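PDB 2O8Q: hypothetical protein from Burkholderia xenovorans, which is of unknown function but carries a nickel ion in a three-histidine site of a cupin-like fold, and is probably a metal-binding cupin. Local coordinates for residues A[6-11]-A[85-90]; A[56-61]-A[100-105]; A[66-71]-A[93-98]; A[70-75]-A[109-114]. All blocks are in the same frame, centred on the assembly; numbering follows the deposited sequence.

Contact 1: A[6-11]-A[85-90]. With EDO (1,2-ethanediol), chain G.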
loop_
_atom_site.group_PDB
_atom_site.type_symbol
_atom_site.label_atom_id
_atom_site.label_comp_id
_atom_site.label_asym_id
_atom_site.label_seq_id
_atom_site.Cartn_x
_atom_site.Cartn_y
_atom_site.Cartn_z
ATOM N N THR A 6 6.384 5.881 15.680
ATOM C CA THR A 6 6.933 4.561 15.895
ATOM C C THR A 6 6.099 3.884 16.972
ATOM O O THR A 6 5.866 4.465 18.027
ATOM C CB THR A 6 8.432 4.583 16.283
ATOM O OG1 THR A 6 9.149 5.306 15.273
ATOM C CG2 THR A 6 9.004 3.191 16.429
ATOM N N THR A 7 5.653 2.654 16.693
ATOM C CA THR A 7 4.635 1.998 17.493
ATOM C C THR A 7 5.098 0.623 17.873
ATOM O O THR A 7 5.312 -0.246 17.033
ATOM C CB THR A 7 3.250 1.989 16.778
ATOM O OG1 THR A 7 2.865 3.362 16.561
ATOM C CG2 THR A 7 2.186 1.275 17.639
ATOM N N ILE A 8 5.257 0.458 19.190
ATOM C CA ILE A 8 5.840 -0.751 19.771
ATOM C C ILE A 8 4.775 -1.476 20.549
ATOM O O ILE A 8 3.970 -0.864 21.260
ATOM C CB ILE A 8 6.979 -0.370 20.757
ATOM C CG1 ILE A 8 8.018 0.534 20.055
ATOM C CG2 ILE A 8 7.583 -1.625 21.406
ATOM C CD1 ILE A 8 8.662 -0.083 18.779
ATOM N N GLN A 9 4.793 -2.803 20.419
ATOM C CA GLN A 9 3.995 -3.658 21.293
ATOM C C GLN A 9 4.820 -4.803 21.798
ATOM O O GLN A 9 5.750 -5.257 21.177
ATOM C CB GLN A 9 2.745 -4.197 20.604
ATOM C CG GLN A 9 1.535 -3.271 20.751
ATOM C CD GLN A 9 1.029 -3.079 22.222
ATOM O OE1 GLN A 9 0.481 -2.025 22.551
ATOM N NE2 GLN A 9 1.255 -4.073 23.087
ATOM N N HIS A 10 4.474 -5.259 22.991
ATOM C CA HIS A 10 5.167 -6.374 23.633
ATOM C C HIS A 10 4.117 -7.438 23.962
ATOM O O HIS A 10 2.963 -7.105 24.226
ATOM C CB HIS A 10 5.862 -5.898 24.922
ATOM C CG HIS A 10 6.861 -4.777 24.733
ATOM N ND1 HIS A 10 8.131 -4.972 24.202
ATOM C CD2 HIS A 10 6.776 -3.451 24.997
ATOM C CE1 HIS A 10 8.768 -3.813 24.147
ATOM N NE2 HIS A 10 7.977 -2.882 24.646
ATOM N N GLU A 11 4.513 -8.705 23.950
ATOM C CA GLU A 11 3.630 -9.799 24.330
ATOM C C GLU A 11 3.593 -9.933 25.864
ATOM O O GLU A 11 4.633 -10.178 26.453
ATOM C CB GLU A 11 4.146 -11.087 23.721
ATOM C CG GLU A 11 3.232 -12.248 23.975
ATOM C CD GLU A 11 3.620 -13.444 23.188
ATOM O OE1 GLU A 11 4.734 -13.494 22.615
ATOM O OE2 GLU A 11 2.791 -14.360 23.150
ATOM N N VAL A 85 14.396 1.107 22.464
ATOM C CA VAL A 85 13.328 0.123 22.607
ATOM C C VAL A 85 13.966 -1.249 22.591
ATOM O O VAL A 85 14.611 -1.613 21.607
ATOM C CB VAL A 85 12.354 0.129 21.363
ATOM C CG1 VAL A 85 11.340 -0.994 21.535
ATOM C CG2 VAL A 85 11.705 1.480 21.159
HETATM N N MSE A 86 13.718 -2.047 23.616
HETATM C CA MSE A 86 14.162 -3.423 23.662
HETATM C C MSE A 86 13.002 -4.399 23.335
HETATM O O MSE A 86 11.978 -4.378 24.005
HETATM C CB MSE A 86 14.720 -3.722 25.036
HETATM C CG MSE A 86 14.923 -5.178 25.307
HETATM SE SE MSE A 86 16.529 -5.785 24.414
HETATM C CE MSE A 86 17.931 -4.838 25.393
ATOM N N LEU A 87 13.149 -5.224 22.303
ATOM C CA LEU A 87 12.112 -6.138 21.913
ATOM C C LEU A 87 12.553 -7.580 22.135
ATOM O O LEU A 87 13.653 -7.950 21.737
ATOM C CB LEU A 87 11.799 -6.000 20.407
ATOM C CG LEU A 87 11.215 -4.721 19.875
ATOM C CD1 LEU A 87 10.979 -4.876 18.306
ATOM C CD2 LEU A 87 9.927 -4.421 20.616
ATOM N N GLU A 88 11.666 -8.400 22.692
ATOM C CA GLU A 88 11.912 -9.827 22.845
ATOM C C GLU A 88 10.913 -10.561 21.960
ATOM O O GLU A 88 10.096 -9.906 21.287
ATOM C CB GLU A 88 11.673 -10.261 24.295
ATOM C CG GLU A 88 12.507 -9.569 25.332
ATOM C CD GLU A 88 12.152 -10.090 26.719
ATOM O OE1 GLU A 88 12.734 -11.113 27.101
ATOM O OE2 GLU A 88 11.290 -9.488 27.390
ATOM N N ALA A 89 10.915 -11.896 22.002
ATOM C CA ALA A 89 9.951 -12.658 21.171
ATOM C C ALA A 89 8.530 -12.142 21.429
ATOM O O ALA A 89 8.139 -11.954 22.611
ATOM C CB ALA A 89 10.041 -14.164 21.417
ATOM N N GLY A 90 7.768 -11.948 20.344
ATOM C CA GLY A 90 6.391 -11.486 20.443
ATOM C C GLY A 90 6.297 -9.986 20.346
ATOM O O GLY A 90 5.211 -9.474 20.236
HETATM C C1 EDO G . 5.582 3.445 20.869
HETATM O O1 EDO G . 4.479 2.576 21.151
HETATM C C2 EDO G . 6.373 3.871 22.121
HETATM O O2 EDO G . 6.320 2.918 23.192
HETATM O O HOH W 1 9.205 -7.442 23.792
HETATM O O HOH W 2 7.352 -9.492 23.747
#
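Ile8 and Val85 meet tip to tip where strand 7-9 lies across strand 83-88, the axes of the short segments 8.9 Å apart and inclined at 41°. Ile8 holds CG2 anti to its backbone N, and this methyl makes the nearest approaches, to Val85 CG1 at 3.8 Å and, obliquely, to Leu87 CD2 at 3.7 Å; CG1 and CD1 also rest on Val85. The same Leu87 methyl is crossed at about a right angle by His10. That imidazole brings its CE1 edge to within 3.3 Å of Met86 O (selenomethionine here), while a water in the ring plane joins His10 ND1 to Glu88 N. A second water repeats the link between Glu11 N and Ala89 O. Extended from a CG anti to the backbone N, Glu11 lays OE1 3.4 Å from Gly90 CA, where no side chain intervenes. Gly90 O accepts a hydrogen bond from Arg29 NH2 of a second subunit, and O1 of an ethanediol, probably from the crystallisation liquor, accepts a nearly straight one from Ile8 N (3.0 Å). Apolar packing at the Ile8 end and water bridges at the Glu11 end join the two packed sheets of the cupin (jelly-roll) beta barrel.

Contact 2: A[56-61]-A[100-105]. With NI (nickel (II) ion), chain C.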
loop_
_atom_site.group_PDB
_atom_site.type_symbol
_atom_site.label_atom_id
_atom_site.label_comp_id
_atom_site.label_asym_id
_atom_site.label_seq_id
_atom_site.Cartn_x
_atom_site.Cartn_y
_atom_site.Cartn_z
ATOM N N PRO A 56 26.454 0.955 15.412
ATOM C CA PRO A 56 25.076 1.433 15.234
ATOM C C PRO A 56 25.064 2.788 14.536
ATOM O O PRO A 56 25.554 3.785 15.083
ATOM C CB PRO A 56 24.537 1.539 16.678
ATOM C CG PRO A 56 25.656 1.290 17.570
ATOM C CD PRO A 56 26.932 1.242 16.772
ATOM N N THR A 57 24.494 2.810 13.331
ATOM C CA THR A 57 24.506 3.977 12.476
ATOM C C THR A 57 23.073 4.461 12.241
ATOM O O THR A 57 22.255 3.662 11.797
ATOM C CB THR A 57 25.127 3.567 11.139
ATOM O OG1 THR A 57 26.419 2.995 11.421
ATOM C CG2 THR A 57 25.302 4.751 10.273
ATOM N N TRP A 58 22.783 5.717 12.608
ATOM C CA TRP A 58 21.482 6.321 12.311
ATOM C C TRP A 58 21.239 6.284 10.821
ATOM O O TRP A 58 22.098 6.647 10.017
ATOM C CB TRP A 58 21.419 7.744 12.813
ATOM C CG TRP A 58 21.323 7.870 14.297
ATOM C CD1 TRP A 58 22.349 8.207 15.161
ATOM C CD2 TRP A 58 20.149 7.752 15.126
ATOM N NE1 TRP A 58 21.897 8.259 16.456
ATOM C CE2 TRP A 58 20.550 8.035 16.463
ATOM C CE3 TRP A 58 18.797 7.479 14.877
ATOM C CZ2 TRP A 58 19.661 7.996 17.522
ATOM C CZ3 TRP A 58 17.922 7.477 15.919
ATOM C CH2 TRP A 58 18.354 7.700 17.228
ATOM N N HIS A 59 20.052 5.839 10.420
ATOM C CA HIS A 59 19.740 5.711 9.009
ATOM C C HIS A 59 18.224 5.764 8.824
ATOM O O HIS A 59 17.459 5.765 9.789
ATOM C CB HIS A 59 20.303 4.389 8.426
ATOM C CG HIS A 59 19.693 3.160 9.017
ATOM N ND1 HIS A 59 20.169 2.595 10.184
ATOM C CD2 HIS A 59 18.654 2.389 8.622
ATOM C CE1 HIS A 59 19.454 1.518 10.462
ATOM N NE2 HIS A 59 18.527 1.366 9.533
ATOM N N THR A 60 17.817 5.803 7.558
ATOM C CA THR A 60 16.436 5.763 7.140
ATOM C C THR A 60 16.297 4.808 5.953
ATOM O O THR A 60 17.253 4.535 5.234
ATOM C CB THR A 60 15.927 7.150 6.687
ATOM O OG1 THR A 60 16.644 7.555 5.496
ATOM C CG2 THR A 60 16.151 8.202 7.763
ATOM N N HIS A 61 15.084 4.351 5.758
ATOM C CA HIS A 61 14.731 3.532 4.596
ATOM C C HIS A 61 13.637 4.200 3.791
ATOM O O HIS A 61 12.719 4.773 4.371
ATOM C CB HIS A 61 14.265 2.143 5.011
ATOM C CG HIS A 61 15.200 1.457 5.951
ATOM N ND1 HIS A 61 16.454 1.026 5.579
ATOM C CD2 HIS A 61 15.044 1.134 7.251
ATOM C CE1 HIS A 61 17.055 0.490 6.640
ATOM N NE2 HIS A 61 16.223 0.553 7.673
ATOM N N ARG A 100 14.021 8.078 11.265
ATOM C CA ARG A 100 15.437 7.961 11.597
ATOM C C ARG A 100 15.582 7.001 12.746
ATOM O O ARG A 100 14.911 7.133 13.768
ATOM C CB ARG A 100 16.061 9.313 11.919
ATOM C CG ARG A 100 16.103 10.266 10.762
ATOM C CD ARG A 100 16.785 11.566 11.216
ATOM N NE ARG A 100 16.733 12.595 10.201
ATOM C CZ ARG A 100 15.686 13.397 9.986
ATOM N NH1 ARG A 100 14.566 13.292 10.708
ATOM N NH2 ARG A 100 15.751 14.311 9.022
ATOM N N HIS A 101 16.415 5.990 12.557
ATOM C CA HIS A 101 16.552 4.934 13.561
ATOM C C HIS A 101 17.888 4.227 13.445
ATOM O O HIS A 101 18.652 4.417 12.507
ATOM C CB HIS A 101 15.422 3.918 13.452
ATOM C CG HIS A 101 15.479 3.137 12.186
ATOM N ND1 HIS A 101 15.193 3.690 10.954
ATOM C CD2 HIS A 101 15.877 1.859 11.939
ATOM C CE1 HIS A 101 15.419 2.780 10.016
ATOM N NE2 HIS A 101 15.813 1.659 10.588
ATOM N N ARG A 102 18.184 3.386 14.430
ATOM C CA ARG A 102 19.384 2.575 14.352
ATOM C C ARG A 102 19.155 1.340 15.223
ATOM O O ARG A 102 18.224 1.331 16.038
ATOM C CB ARG A 102 20.628 3.379 14.770
ATOM C CG ARG A 102 20.617 3.892 16.194
ATOM C CD ARG A 102 21.902 4.606 16.559
ATOM N NE ARG A 102 21.881 5.196 17.892
ATOM C CZ ARG A 102 22.959 5.718 18.475
ATOM N NH1 ARG A 102 24.121 5.699 17.821
ATOM N NH2 ARG A 102 22.884 6.259 19.692
ATOM N N GLU A 103 19.977 0.316 14.994
ATOM C CA GLU A 103 19.950 -0.903 15.813
ATOM C C GLU A 103 21.135 -0.866 16.741
ATOM O O GLU A 103 22.262 -0.710 16.286
ATOM C CB GLU A 103 20.047 -2.172 14.977
ATOM C CG GLU A 103 19.819 -3.425 15.809
ATOM C CD GLU A 103 20.980 -4.407 15.713
ATOM O OE1 GLU A 103 21.620 -4.517 14.631
ATOM O OE2 GLU A 103 21.260 -5.056 16.741
ATOM N N LEU A 104 20.864 -0.960 18.046
ATOM C CA LEU A 104 21.921 -0.835 19.044
ATOM C C LEU A 104 22.659 -2.126 19.343
ATOM O O LEU A 104 23.871 -2.127 19.537
ATOM C CB LEU A 104 21.353 -0.270 20.323
ATOM C CG LEU A 104 20.749 1.134 20.249
ATOM C CD1 LEU A 104 20.287 1.625 21.650
ATOM C CD2 LEU A 104 21.773 2.133 19.695
ATOM N N ARG A 105 21.926 -3.231 19.390
ATOM C CA ARG A 105 22.503 -4.522 19.753
ATOM C C ARG A 105 21.441 -5.571 19.608
ATOM O O ARG A 105 20.248 -5.248 19.615
ATOM C CB ARG A 105 23.028 -4.504 21.208
ATOM C CG ARG A 105 22.095 -3.872 22.258
ATOM C CD ARG A 105 22.684 -3.785 23.649
ATOM N NE ARG A 105 23.925 -3.030 23.732
ATOM C CZ ARG A 105 23.999 -1.704 23.806
ATOM N NH1 ARG A 105 22.889 -0.983 23.778
ATOM N NH2 ARG A 105 25.165 -1.099 23.925
HETATM NI NI NI C . 16.876 0.083 9.593
HETATM O O HOH W 3 21.888 0.506 12.687
HETATM O O HOH W 4 15.189 -1.205 9.700
HETATM O O HOH W 5 18.097 -1.508 8.818
HETATM O O HOH W 6 17.479 -0.698 11.503
#
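Thr57 O is gripped twice: His59 ND1 gives it a nearly straight bond of 2.8 Å lying in the imidazole plane, and a water donates a longer one while accepting from Glu103 N. The first bond fixes the rotation of the His59 ring and turns NE2 toward the nickel. His59 and His101 also form an antiparallel hydrogen-bonded pair, His59 N to His101 O at 2.9 Å and His101 N to His59 O at 3.0 Å. Both place CG in the crowded position between backbone N and carbonyl carbon (chi1 near +65°), which brings both rings to the metal, where they meet obliquely, planes at 62°. ND1 of His101 and of His61 are bonded to Val99 O and Thr123 OG1, second-shell partners that steady these rings. The extended Arg102 lies over Trp58: CD makes a CH-pi contact 3.6 Å from the centroid of the five-membered ring, and Trp58 NE1 sits over the centre of the guanidinium, whose NH2 is in a salt bridge with Glu78. NE2 of His59, His61 and His101 each bind nickel at 2.1 Å; these three atoms, 2.9 to 3.1 Å apart, occupy one face of an octahedron, each with a water opposite. A His-X-His pair and a third histidine from the second cupin motif are the three-histidine part of the classic cupin metal site, commonly completed by a glutamate, here by waters.

Contact 3: A[66-71]-A[93-98]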
loop_
_atom_site.group_PDB
_atom_site.type_symbol
_atom_site.label_atom_id
_atom_site.label_comp_id
_atom_site.label_asym_id
_atom_site.label_seq_id
_atom_site.Cartn_x
_atom_site.Cartn_y
_atom_site.Cartn_z
ATOM N N GLN A 66 6.502 -0.486 7.001
ATOM C CA GLN A 66 7.547 -1.305 7.536
ATOM C C GLN A 66 7.226 -1.808 8.963
ATOM O O GLN A 66 6.998 -1.024 9.859
ATOM C CB GLN A 66 8.869 -0.510 7.569
ATOM C CG GLN A 66 10.046 -1.362 8.008
ATOM C CD GLN A 66 11.372 -0.638 7.765
ATOM O OE1 GLN A 66 11.505 0.539 8.133
ATOM N NE2 GLN A 66 12.353 -1.358 7.151
ATOM N N LEU A 67 7.223 -3.137 9.125
ATOM C CA LEU A 67 6.920 -3.748 10.422
ATOM C C LEU A 67 7.876 -4.862 10.744
ATOM O O LEU A 67 8.180 -5.674 9.865
ATOM C CB LEU A 67 5.507 -4.379 10.384
ATOM C CG LEU A 67 4.951 -5.032 11.657
ATOM C CD1 LEU A 67 4.805 -4.077 12.855
ATOM C CD2 LEU A 67 3.582 -5.694 11.358
ATOM N N PHE A 68 8.352 -4.925 11.996
ATOM C CA PHE A 68 9.157 -6.039 12.487
ATOM C C PHE A 68 8.376 -6.763 13.574
ATOM O O PHE A 68 7.720 -6.117 14.426
ATOM C CB PHE A 68 10.449 -5.525 13.129
ATOM C CG PHE A 68 11.366 -4.912 12.115
ATOM C CD1 PHE A 68 12.205 -5.704 11.335
ATOM C CD2 PHE A 68 11.276 -3.578 11.813
ATOM C CE1 PHE A 68 12.986 -5.141 10.349
ATOM C CE2 PHE A 68 12.062 -3.044 10.827
ATOM C CZ PHE A 68 12.894 -3.808 10.092
ATOM N N TYR A 69 8.459 -8.088 13.525
ATOM C CA TYR A 69 7.885 -8.965 14.572
ATOM C C TYR A 69 8.966 -9.936 15.011
ATOM O O TYR A 69 9.433 -10.718 14.251
ATOM C CB TYR A 69 6.634 -9.703 14.079
ATOM C CG TYR A 69 5.882 -10.430 15.173
ATOM C CD1 TYR A 69 6.300 -11.688 15.567
ATOM C CD2 TYR A 69 4.831 -9.835 15.846
ATOM C CE1 TYR A 69 5.635 -12.345 16.588
ATOM C CE2 TYR A 69 4.163 -10.486 16.841
ATOM C CZ TYR A 69 4.566 -11.736 17.226
ATOM O OH TYR A 69 3.904 -12.397 18.256
ATOM N N VAL A 70 9.364 -9.857 16.271
ATOM C CA VAL A 70 10.448 -10.697 16.781
ATOM C C VAL A 70 9.966 -12.110 17.069
ATOM O O VAL A 70 9.017 -12.337 17.823
ATOM C CB VAL A 70 11.115 -10.084 18.021
ATOM C CG1 VAL A 70 12.255 -11.012 18.489
ATOM C CG2 VAL A 70 11.626 -8.686 17.693
ATOM N N LEU A 71 10.660 -13.086 16.453
ATOM C CA LEU A 71 10.283 -14.508 16.563
ATOM C C LEU A 71 11.088 -15.235 17.650
ATOM O O LEU A 71 10.634 -16.224 18.224
ATOM C CB LEU A 71 10.492 -15.180 15.198
ATOM C CG LEU A 71 9.670 -14.595 14.043
ATOM C CD1 LEU A 71 10.166 -15.155 12.701
ATOM C CD2 LEU A 71 8.171 -14.846 14.266
ATOM N N ALA A 93 7.605 -3.793 16.143
ATOM C CA ALA A 93 7.920 -2.406 15.957
ATOM C C ALA A 93 7.455 -1.985 14.578
ATOM O O ALA A 93 7.951 -2.484 13.558
ATOM C CB ALA A 93 9.428 -2.125 16.081
ATOM N N PHE A 94 6.518 -1.048 14.549
ATOM C CA PHE A 94 6.073 -0.404 13.317
ATOM C C PHE A 94 6.946 0.855 13.144
ATOM O O PHE A 94 6.990 1.713 14.038
ATOM C CB PHE A 94 4.594 -0.023 13.388
ATOM C CG PHE A 94 4.169 0.942 12.306
ATOM C CD1 PHE A 94 4.014 0.529 10.986
ATOM C CD2 PHE A 94 4.062 2.275 12.582
ATOM C CE1 PHE A 94 3.693 1.451 10.005
ATOM C CE2 PHE A 94 3.751 3.159 11.571
ATOM C CZ PHE A 94 3.573 2.729 10.327
ATOM N N GLN A 95 7.637 0.931 11.986
ATOM C CA GLN A 95 8.553 2.009 11.697
ATOM C C GLN A 95 7.923 2.885 10.617
ATOM O O GLN A 95 7.820 2.491 9.475
ATOM C CB GLN A 95 9.877 1.512 11.212
ATOM C CG GLN A 95 10.568 0.671 12.258
ATOM C CD GLN A 95 12.042 0.364 11.946
ATOM O OE1 GLN A 95 12.557 0.577 10.787
ATOM N NE2 GLN A 95 12.752 -0.124 12.967
ATOM N N PRO A 96 7.566 4.105 10.987
ATOM C CA PRO A 96 6.983 5.005 10.008
ATOM C C PRO A 96 7.878 5.242 8.804
ATOM O O PRO A 96 9.108 5.148 8.892
ATOM C CB PRO A 96 6.824 6.361 10.798
ATOM C CG PRO A 96 6.729 5.945 12.214
ATOM C CD PRO A 96 7.568 4.710 12.356
ATOM N N PRO A 97 7.272 5.617 7.689
ATOM C CA PRO A 97 8.056 5.893 6.489
ATOM C C PRO A 97 9.245 6.825 6.728
ATOM O O PRO A 97 9.091 7.952 7.187
ATOM C CB PRO A 97 7.003 6.556 5.550
ATOM C CG PRO A 97 5.736 5.889 5.935
ATOM C CD PRO A 97 5.817 5.808 7.455
ATOM N N GLY A 98 10.437 6.318 6.466
ATOM C CA GLY A 98 11.637 7.111 6.575
ATOM C C GLY A 98 12.090 7.537 7.970
ATOM O O GLY A 98 12.924 8.426 8.122
HETATM O O HOH W 7 10.940 3.235 8.050
HETATM O O HOH W 8 5.725 2.342 7.667
#
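The tight part of this contact is backbone. Phe68 and Ala93 form an antiparallel hydrogen-bonded pair, with Phe68 N to Ala93 O and Ala93 N to Phe68 O both 2.9 Å; the first donor stands 30° above the carbonyl plane. Beyond the neighbouring non-hydrogen-bonded pair, Leu67 with Phe94, a third bond from Gln95 N to Gln66 O (3.0 Å, 170°) carries the ladder past the end of strand 92-94. Leu67 folds CD1 back to 4.1 Å from Phe94 CB, and on this face Ala43 and Thr37 of a second subunit pack against the pair. On the other face the Phe68 ring turns its edge to the Gln95 amide, Phe68 CE2 3.6 Å from Gln95 CD, ring and amide planes 58° apart. The strands belong to the large antiparallel sheet of the cupin barrel, and Gln66 falls where the first cupin motif commonly has a metal-binding glutamate; here it is not a ligand of the nickel. Its extended chain runs alongside Gln95, the amide planes nearly perpendicular, and NE2 is bonded to Glu114. At this end the packing is looser, and two waters supplement the direct contact of Gln66 with Gln95. One molecule donates to both Gln66 OE1 and Pro96 O, at 2.8 Å each, and another donates to Gln95 O while accepting a weak bond from Gln66 N, bridging the chains where 93-98 leaves the sheet through Pro96.

Contact 4: A[70-75]-A[109-114]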
loop_
_atom_site.group_PDB
_atom_site.type_symbol
_atom_site.label_atom_id
_atom_site.label_comp_id
_atom_site.label_asym_id
_atom_site.label_seq_id
_atom_site.Cartn_x
_atom_site.Cartn_y
_atom_site.Cartn_z
ATOM N N VAL A 70 9.364 -9.857 16.271
ATOM C CA VAL A 70 10.448 -10.697 16.781
ATOM C C VAL A 70 9.966 -12.110 17.069
ATOM O O VAL A 70 9.017 -12.337 17.823
ATOM C CB VAL A 70 11.115 -10.084 18.021
ATOM C CG1 VAL A 70 12.255 -11.012 18.489
ATOM C CG2 VAL A 70 11.626 -8.686 17.693
ATOM N N LEU A 71 10.660 -13.086 16.453
ATOM C CA LEU A 71 10.283 -14.508 16.563
ATOM C C LEU A 71 11.088 -15.235 17.650
ATOM O O LEU A 71 10.634 -16.224 18.224
ATOM C CB LEU A 71 10.492 -15.180 15.198
ATOM C CG LEU A 71 9.670 -14.595 14.043
ATOM C CD1 LEU A 71 10.166 -15.155 12.701
ATOM C CD2 LEU A 71 8.171 -14.846 14.266
ATOM N N ARG A 72 12.330 -14.783 17.876
ATOM C CA ARG A 72 13.276 -15.437 18.807
ATOM C C ARG A 72 14.335 -14.421 19.177
ATOM O O ARG A 72 14.689 -13.565 18.393
ATOM C CB ARG A 72 13.938 -16.634 18.128
ATOM C CG ARG A 72 14.777 -17.510 19.058
ATOM C CD ARG A 72 15.465 -18.687 18.291
ATOM N NE ARG A 72 16.329 -18.186 17.205
ATOM C CZ ARG A 72 17.484 -18.734 16.817
ATOM N NH1 ARG A 72 17.957 -19.826 17.432
ATOM N NH2 ARG A 72 18.184 -18.180 15.816
ATOM N N GLY A 73 14.798 -14.503 20.419
ATOM C CA GLY A 73 15.882 -13.655 20.860
ATOM C C GLY A 73 15.393 -12.282 21.201
ATOM O O GLY A 73 14.224 -12.081 21.576
ATOM N N TRP A 74 16.306 -11.314 21.121
ATOM C CA TRP A 74 15.951 -9.943 21.425
ATOM C C TRP A 74 16.781 -8.989 20.596
ATOM O O TRP A 74 17.819 -9.336 20.082
ATOM C CB TRP A 74 16.131 -9.675 22.933
ATOM C CG TRP A 74 17.534 -9.844 23.474
ATOM C CD1 TRP A 74 18.003 -10.906 24.204
ATOM C CD2 TRP A 74 18.663 -8.938 23.327
ATOM N NE1 TRP A 74 19.334 -10.730 24.509
ATOM C CE2 TRP A 74 19.761 -9.539 23.994
ATOM C CE3 TRP A 74 18.853 -7.683 22.718
ATOM C CZ2 TRP A 74 21.012 -8.950 24.022
ATOM C CZ3 TRP A 74 20.105 -7.106 22.759
ATOM C CH2 TRP A 74 21.150 -7.732 23.409
ATOM N N VAL A 75 16.255 -7.789 20.402
ATOM C CA VAL A 75 16.960 -6.770 19.631
ATOM C C VAL A 75 16.566 -5.414 20.215
ATOM O O VAL A 75 15.416 -5.211 20.617
ATOM C CB VAL A 75 16.581 -6.832 18.139
ATOM C CG1 VAL A 75 15.052 -6.732 17.921
ATOM C CG2 VAL A 75 17.330 -5.791 17.324
ATOM N N ASP A 109 20.848 -15.309 18.976
ATOM C CA ASP A 109 19.758 -16.109 18.440
ATOM C C ASP A 109 18.614 -15.262 17.860
ATOM O O ASP A 109 17.530 -15.784 17.609
ATOM C CB ASP A 109 19.237 -17.072 19.486
ATOM C CG ASP A 109 18.601 -16.393 20.659
ATOM O OD1 ASP A 109 18.867 -15.202 20.921
ATOM O OD2 ASP A 109 17.801 -17.058 21.331
ATOM N N LEU A 110 18.825 -13.973 17.653
ATOM C CA LEU A 110 17.742 -13.166 17.099
ATOM C C LEU A 110 17.179 -13.744 15.784
ATOM O O LEU A 110 17.937 -14.059 14.857
ATOM C CB LEU A 110 18.193 -11.731 16.810
ATOM C CG LEU A 110 17.187 -10.794 16.114
ATOM C CD1 LEU A 110 16.066 -10.488 17.100
ATOM C CD2 LEU A 110 17.900 -9.546 15.569
ATOM N N GLU A 111 15.852 -13.818 15.718
ATOM C CA GLU A 111 15.123 -14.086 14.467
ATOM C C GLU A 111 13.941 -13.134 14.417
ATOM O O GLU A 111 13.164 -13.104 15.366
ATOM C CB GLU A 111 14.636 -15.533 14.461
ATOM C CG GLU A 111 14.127 -16.018 13.107
ATOM C CD GLU A 111 13.739 -17.489 13.114
ATOM O OE1 GLU A 111 13.430 -18.016 14.206
ATOM O OE2 GLU A 111 13.735 -18.109 12.035
ATOM N N VAL A 112 13.794 -12.374 13.332
ATOM C CA VAL A 112 12.784 -11.341 13.247
ATOM C C VAL A 112 12.182 -11.366 11.856
ATOM O O VAL A 112 12.911 -11.417 10.861
ATOM C CB VAL A 112 13.378 -9.948 13.657
ATOM C CG1 VAL A 112 14.540 -9.556 12.784
ATOM C CG2 VAL A 112 12.275 -8.869 13.686
ATOM N N LEU A 113 10.871 -11.265 11.777
ATOM C CA LEU A 113 10.178 -11.134 10.506
ATOM C C LEU A 113 10.029 -9.642 10.192
ATOM O O LEU A 113 9.611 -8.847 11.019
ATOM C CB LEU A 113 8.791 -11.762 10.629
ATOM C CG LEU A 113 7.859 -11.694 9.418
ATOM C CD1 LEU A 113 8.377 -12.520 8.211
ATOM C CD2 LEU A 113 6.389 -12.124 9.830
ATOM N N GLU A 114 10.379 -9.286 8.965
ATOM C CA GLU A 114 10.241 -7.940 8.450
ATOM C C GLU A 114 9.244 -8.006 7.294
ATOM O O GLU A 114 9.392 -8.841 6.417
ATOM C CB GLU A 114 11.563 -7.357 7.907
ATOM C CG GLU A 114 11.443 -5.929 7.343
ATOM C CD GLU A 114 12.754 -5.329 6.916
ATOM O OE1 GLU A 114 13.732 -6.090 6.648
ATOM O OE2 GLU A 114 12.852 -4.073 6.806
#
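Glu111 O accepts two bonds, from Leu71 N at 2.7 Å and from Arg72 N at 3.1 Å. Arg72 O answers by taking Glu111 N at 2.9 Å, the donor 41° above the carbonyl plane. Two residues facing one make this a classic beta bulge, and the register of strands 66-72 and 111-116 slips by one residue in the cupin sheet. Around it, Leu110 CD1 wedges between Val70 CG1 (4.1 Å) and Val75 CB (3.8 Å), packing against the chain on both sides of the Gly73 turn. Arg72, bent at chi3 (58°), presents a face of its guanidinium to Asp109, whose CB lies 3.6 Å above the centre of that plane; the carboxylates of Asp109 and Glu111, beyond salt-bridge distance and well out of the guanidinium plane, may act on it through charge only. Asp109 OD1 lies against Gly73 CA and is positioned by Ser107 OG, which also bonds Trp74 N. Further out, Leu71 of a second subunit packs on Leu71, and strand 42-48 borders Glu111 and Leu113.

In the fold
Contacts 3 and 4 share Val70 and Leu71: strand 66-72 pairs with 92-94 on one side and 111-116 on the other. Tyr69 N and Leu113 O tie them again (2.9 Å, a probable hydrogen bond). Contact 1 joins both through Gly90 N and Val70 O (probably bonded, 2.8 Å), and extends the sheet where Thr7 O meets Phe94 N. The nickel belongs to contact 2, which encloses contact 3 along the chain; the Gln95 side chain is about 5 Å from the ion. The side chains of Val75 (contact 4) and Leu87 (contact 1) are about 10 and 12 Å from it. Contacts 1, 3 and 4 reach the second subunit; no other protein chain of the assembly touches contact 2.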